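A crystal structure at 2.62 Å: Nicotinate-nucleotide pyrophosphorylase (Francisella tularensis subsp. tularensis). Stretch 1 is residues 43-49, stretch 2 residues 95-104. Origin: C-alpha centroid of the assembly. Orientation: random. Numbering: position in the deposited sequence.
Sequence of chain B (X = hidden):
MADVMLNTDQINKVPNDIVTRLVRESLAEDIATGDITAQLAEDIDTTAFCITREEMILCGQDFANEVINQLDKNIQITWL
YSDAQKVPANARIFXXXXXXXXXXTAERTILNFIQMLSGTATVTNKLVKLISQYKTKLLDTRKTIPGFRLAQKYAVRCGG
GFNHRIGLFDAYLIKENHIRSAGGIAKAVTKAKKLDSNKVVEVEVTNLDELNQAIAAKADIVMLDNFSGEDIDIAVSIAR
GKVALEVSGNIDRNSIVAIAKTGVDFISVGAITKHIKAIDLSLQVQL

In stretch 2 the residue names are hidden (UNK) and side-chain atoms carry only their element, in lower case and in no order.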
ATOM      1  N   ASP B  43     -11.810  29.701  14.447  1.00 39.84           N
ATOM      2  CA  ASP B  43     -12.922  29.094  13.722  1.00 40.76           C
ATOM      3  C   ASP B  43     -13.353  30.018  12.583  1.00 37.52           C
ATOM      4  O   ASP B  43     -14.424  30.620  12.623  1.00 36.95           O
ATOM      5  CB  ASP B  43     -14.088  28.817  14.678  1.00 41.17           C
ATOM      6  CG  ASP B  43     -15.193  27.996  14.041  1.00 44.28           C
ATOM      7  OD1 ASP B  43     -14.894  27.149  13.171  1.00 38.15           O
ATOM      8  OD2 ASP B  43     -16.366  28.190  14.415  1.00 52.57           O
ATOM      9  N   ILE B  44     -12.500  30.128  11.570  1.00 33.86           N
ATOM     10  CA  ILE B  44     -12.706  31.075  10.484  1.00 31.35           C
ATOM     11  C   ILE B  44     -12.434  30.443   9.116  1.00 29.37           C
ATOM     12  O   ILE B  44     -12.031  29.283   9.014  1.00 26.28           O
ATOM     13  CB  ILE B  44     -11.775  32.285  10.633  1.00 29.46           C
ATOM     14  CG1 ILE B  44     -10.327  31.874  10.357  1.00 35.37           C
ATOM     15  CG2 ILE B  44     -11.890  32.890  12.033  1.00 23.69           C
ATOM     16  CD1 ILE B  44      -9.464  33.010   9.812  1.00 41.66           C
ATOM     17  N   ASP B  45     -12.667  31.202   8.055  1.00 36.51           N
ATOM     18  CA  ASP B  45     -12.308  30.727   6.728  1.00 36.33           C
ATOM     19  C   ASP B  45     -10.872  31.106   6.420  1.00 35.16           C
ATOM     20  O   ASP B  45     -10.344  32.094   6.938  1.00 35.85           O
ATOM     21  CB  ASP B  45     -13.244  31.289   5.651  1.00 37.55           C
ATOM     22  CG  ASP B  45     -14.523  30.479   5.509  1.00 45.99           C
ATOM     23  OD1 ASP B  45     -14.750  29.573   6.334  1.00 42.45           O
ATOM     24  OD2 ASP B  45     -15.307  30.751   4.578  1.00 61.56           O
ATOM     25  N   THR B  46     -10.237  30.303   5.584  1.00 22.53           N
ATOM     26  CA  THR B  46      -8.955  30.669   5.026  1.00 16.24           C
ATOM     27  C   THR B  46      -8.750  30.010   3.673  1.00 20.92           C
ATOM     28  O   THR B  46      -9.702  29.659   2.978  1.00 21.84           O
ATOM     29  CB  THR B  46      -7.802  30.319   5.962  1.00 18.51           C
ATOM     30  OG1 THR B  46      -6.575  30.749   5.370  1.00 17.89           O
ATOM     31  CG2 THR B  46      -7.738  28.827   6.229  1.00 21.73           C
ATOM     32  N   THR B  47      -7.493  29.822   3.322  1.00 24.57           N
ATOM     33  CA  THR B  47      -7.114  29.435   1.987  1.00 22.72           C
ATOM     34  C   THR B  47      -5.984  28.429   2.108  1.00 24.06           C
ATOM     35  O   THR B  47      -5.327  28.350   3.142  1.00 23.69           O
ATOM     36  CB  THR B  47      -6.615  30.688   1.221  1.00 23.26           C
ATOM     37  OG1 THR B  47      -7.294  30.805  -0.041  1.00 26.78           O
ATOM     38  CG2 THR B  47      -5.084  30.659   1.036  1.00 18.75           C
ATOM     39  N   ALA B  48      -5.747  27.655   1.061  1.00 19.09           N
ATOM     40  CA  ALA B  48      -4.636  26.706   1.087  1.00 15.86           C
ATOM     41  C   ALA B  48      -4.344  26.156  -0.297  1.00 12.80           C
ATOM     42  O   ALA B  48      -5.094  26.390  -1.238  1.00  9.57           O
ATOM     43  CB  ALA B  48      -4.927  25.573   2.060  1.00  9.22           C
ATOM     44  N   PHE B  49      -3.259  25.407  -0.419  1.00 12.04           N
ATOM     45  CA  PHE B  49      -2.948  24.795  -1.697  1.00 16.82           C
ATOM     46  C   PHE B  49      -1.980  23.639  -1.521  1.00 15.36           C
ATOM     47  O   PHE B  49      -1.234  23.590  -0.550  1.00 11.28           O
ATOM     48  CB  PHE B  49      -2.403  25.839  -2.676  1.00 11.58           C
ATOM     49  CG  PHE B  49      -1.088  26.454  -2.257  1.00 20.97           C
ATOM     50  CD1 PHE B  49       0.117  25.826  -2.563  1.00 25.45           C
ATOM     51  CD2 PHE B  49      -1.056  27.667  -1.583  1.00 24.59           C
ATOM     52  CE1 PHE B  49       1.319  26.386  -2.196  1.00 20.42           C
ATOM     53  CE2 PHE B  49       0.148  28.236  -1.206  1.00 23.49           C
ATOM     54  CZ  PHE B  49       1.339  27.603  -1.517  1.00 20.76           C
ATOM     55  N   UNK B  95      -6.351  23.935  -5.153  1.00 31.34           N
ATOM     56  CA  UNK B  95      -6.431  25.016  -4.182  1.00 29.35           C
ATOM     57  C   UNK B  95      -7.678  24.868  -3.346  1.00 29.19           C
ATOM     58  O   UNK B  95      -8.706  24.353  -3.801  1.00 29.64           O
ATOM     59  c   UNK B  95      -6.409  26.377  -4.867  1.00 28.83           C
ATOM     60  c   UNK B  95      -5.063  27.961  -6.306  1.00 43.55           C
ATOM     61  o   UNK B  95      -6.148  28.273  -6.848  1.00 43.11           O
ATOM     62  o   UNK B  95      -3.994  28.593  -6.482  1.00 35.42           O
ATOM     63  c   UNK B  95      -5.035  26.754  -5.387  1.00 32.81           C
ATOM     64  N   UNK B  96      -7.570  25.299  -2.100  1.00 26.79           N
ATOM     65  CA  UNK B  96      -8.675  25.175  -1.174  1.00 27.59           C
ATOM     66  C   UNK B  96      -9.051  26.552  -0.656  1.00 27.74           C
ATOM     67  O   UNK B  96      -8.197  27.425  -0.463  1.00 26.02           O
ATOM     68  c   UNK B  96      -9.179  21.982  -0.875  1.00 23.79           C
ATOM     69  c   UNK B  96      -8.025  22.740  -0.218  1.00 27.40           C
ATOM     70  c   UNK B  96      -8.318  24.239  -0.007  1.00 26.71           C
ATOM     71  c   UNK B  96      -7.687  22.084   1.112  1.00 23.70           C
ATOM     72  N   UNK B  97     -10.349  26.737  -0.467  1.00 34.38           N
ATOM     73  CA  UNK B  97     -10.865  27.880   0.254  1.00 39.07           C
ATOM     74  C   UNK B  97     -11.911  27.349   1.229  1.00 35.98           C
ATOM     75  O   UNK B  97     -12.856  26.646   0.831  1.00 30.21           O
ATOM     76  n   UNK B  97     -12.977  32.888  -1.348  1.00 48.50           N
ATOM     77  c   UNK B  97     -11.462  28.889  -0.721  1.00 44.70           C
ATOM     78  c   UNK B  97     -12.345  29.944  -0.093  1.00 49.94           C
ATOM     79  c   UNK B  97     -11.628  31.275   0.056  1.00 54.21           C
ATOM     80  c   UNK B  97     -12.619  32.448   0.043  1.00 69.65           C
ATOM     81  N   UNK B  98     -11.731  27.632   2.515  1.00 17.63           N
ATOM     82  CA  UNK B  98     -12.720  27.185   3.471  1.00 18.09           C
ATOM     83  C   UNK B  98     -12.308  27.318   4.905  1.00 16.01           C
ATOM     84  O   UNK B  98     -11.426  28.103   5.224  1.00 14.07           O
ATOM     85  N   UNK B  99     -12.955  26.540   5.769  1.00 20.40           N
ATOM     86  CA  UNK B  99     -12.726  26.600   7.209  1.00 22.95           C
ATOM     87  C   UNK B  99     -11.395  25.983   7.637  1.00 21.57           C
ATOM     88  O   UNK B  99     -11.061  24.878   7.235  1.00 23.83           O
ATOM     89  n   UNK B  99     -14.229  26.947  10.110  1.00 28.69           N
ATOM     90  c   UNK B  99     -13.885  25.926   7.946  1.00 25.09           C
ATOM     91  o   UNK B  99     -13.066  25.022  10.007  1.00 29.08           O
ATOM     92  c   UNK B  99     -13.695  25.924   9.447  1.00 30.61           C
ATOM     93  N   UNK B 100     -10.651  26.705   8.471  1.00 23.75           N
ATOM     94  CA  UNK B 100      -9.340  26.272   8.956  1.00 23.91           C
ATOM     95  C   UNK B 100      -9.357  24.872   9.588  1.00 23.50           C
ATOM     96  O   UNK B 100      -8.497  24.036   9.311  1.00 21.51           O
ATOM     97  c   UNK B 100      -9.224  28.651   9.706  1.00 29.96           C
ATOM     98  c   UNK B 100      -7.317  27.148  10.116  1.00 24.79           C
ATOM     99  c   UNK B 100      -8.813  27.242  10.024  1.00 20.17           C
ATOM    100  N   UNK B 101     -10.346  24.634  10.444  1.00 20.77           N
ATOM    101  CA  UNK B 101     -10.410  23.417  11.232  1.00 21.42           C
ATOM    102  C   UNK B 101     -10.718  22.238  10.339  1.00 20.99           C
ATOM    103  O   UNK B 101     -10.063  21.207  10.403  1.00 23.77           O
ATOM    104  n   UNK B 101     -13.643  25.419  16.670  1.00 24.05           N
ATOM    105  c   UNK B 101     -11.266  24.801  13.183  1.00 23.33           C
ATOM    106  c   UNK B 101     -12.564  26.135  16.414  1.00 28.45           C
ATOM    107  n   UNK B 101     -12.227  27.120  17.225  1.00 30.66           N
ATOM    108  c   UNK B 101     -11.466  23.562  12.333  1.00 22.60           C
ATOM    109  c   UNK B 101     -12.150  24.782  14.405  1.00 24.59           C
ATOM    110  n   UNK B 101     -11.832  25.855  15.345  1.00 26.48           N
ATOM    111  N   UNK B 102     -11.729  22.406   9.502  1.00 26.12           N
ATOM    112  CA  UNK B 102     -12.098  21.396   8.517  1.00 25.35           C
ATOM    113  C   UNK B 102     -10.870  21.062   7.670  1.00 23.22           C
ATOM    114  O   UNK B 102     -10.483  19.903   7.546  1.00 22.95           O
ATOM    115  c   UNK B 102     -13.222  21.930   7.627  1.00 23.34           C
ATOM    116  o   UNK B 102     -14.311  22.411   8.391  1.00 25.81           O
ATOM    117  N   UNK B 103     -10.244  22.097   7.117  1.00 26.91           N
ATOM    118  CA  UNK B 103      -9.086  21.926   6.255  1.00 30.06           C
ATOM    119  C   UNK B 103      -7.944  21.185   6.955  1.00 30.95           C
ATOM    120  O   UNK B 103      -7.349  20.262   6.380  1.00 27.18           O
ATOM    121  c   UNK B 103      -9.242  25.291   4.312  1.00 23.57           C
ATOM    122  c   UNK B 103      -8.577  23.280   5.734  1.00 25.26           C
ATOM    123  c   UNK B 103      -9.549  23.859   4.707  1.00 26.14           C
ATOM    124  c   UNK B 103      -7.211  23.124   5.091  1.00 20.68           C
ATOM    125  N   UNK B 104      -7.639  21.594   8.185  1.00 18.72           N
ATOM    126  CA  UNK B 104      -6.544  20.986   8.923  1.00 22.12           C
ATOM    127  C   UNK B 104      -6.850  19.528   9.217  1.00 18.90           C
ATOM    128  O   UNK B 104      -5.943  18.717   9.443  1.00 14.96           O
ATOM    129  c   UNK B 104      -5.400  23.723  11.521  1.00 24.77           C
ATOM    130  c   UNK B 104      -6.269  21.730  10.238  1.00 22.51           C
ATOM    131  c   UNK B 104      -4.330  23.068   9.317  1.00 18.75           C
ATOM    132  c   UNK B 104      -5.622  23.113  10.136  1.00 22.06           C
TER
HETATM  133  O   HOH W   1     -15.728  28.959   8.908  1.00 27.19           O

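Position 95 opens the stretch in an extended strand. Its side chain has three carbons in a row, the third carrying two oxygens, which is a carboxylate at the end of a two-carbon spacer. The middle of the chain lies against Phe49, on the same face of the sheet. This is Glu95, whose CG is 3.9 Å from Phe49 CB.

Position 96 carries four carbons, forked at the second, with no heteroatom. Its CB is 4.2 Å from Ala48 CB, and a pair of backbone bonds joins the two residues: 96 N to Ala48 O at 2.8 Å and Ala48 N to 96 O at 2.9 Å. A fork at the second carbon identifies Leu96.

At position 97 four carbons run in a row and end in a nitrogen. The side chain starts on the face that holds Thr47, but its end leads away from stretch 1. The unbranched chain with a terminal amine is Lys97; its CD passes 4.4 Å from Thr47 OG1.

Position 98 has no side-chain atoms. Its phi/psi of 169/-158° would jam a CB against the carbonyl oxygen of Lys97, so the backbone itself calls for glycine. Gly98 pairs with Thr46 through two backbone bonds, Thr46 N to Gly98 O at a short 2.5 Å and Gly98 N to Thr46 O at 2.9 Å, and the chain turns a corner here.

Position 99 has two carbons, the second bearing one oxygen and one nitrogen. The oxygen accepts from the backbone N of 101, weakly at 2.8 Å, and from that of 102 at 3.0 Å, while the nitrogen faces Asp43. An amide that both accepts and donates fits Asn99, the N-cap of the helix. Asn99 ND2 donates to Asp43 OD1 at 3.1 Å, and a water links ND2 to Asp45 OD1, 2.8 Å from each.

Position 100 shows one carbon carrying two more. This beta-branched group rests on Ile44 and Thr46 and is Val100; its CG2 is 3.5 Å from Ile44 CG1 and 3.8 Å from Thr46 CG2.

Position 101 has three carbons, a nitrogen, and a carbon with two further nitrogens, a planar group with Asp43 CB over one face. This is Arg101; CZ is 3.5 Å from Asp43 CB.

Position 102, one carbon and one oxygen, does not reach stretch 1 and is Ser102. Position 103 has four carbons, forked at the first with one arm two carbons long, the tip reaching toward Thr46: Ile103, whose CD1 is 4.3 Å from Thr46 CG2. Position 104, four carbons forked at the second, is also out of reach: Leu104.

The contact is an antiparallel strand pair extended into a helix start. Backbone bonds set the register, and Val100 N donates to Ile44 O at 3.0 Å, carrying the pairing past the corner. Asn99 couples the helix cap to Asp43, whose OD1 also forms a long salt bridge with Arg101 NE at 4.0 Å, without a directed N-H.

Stretch 2, residues 95-104: ELKGNVRSIL
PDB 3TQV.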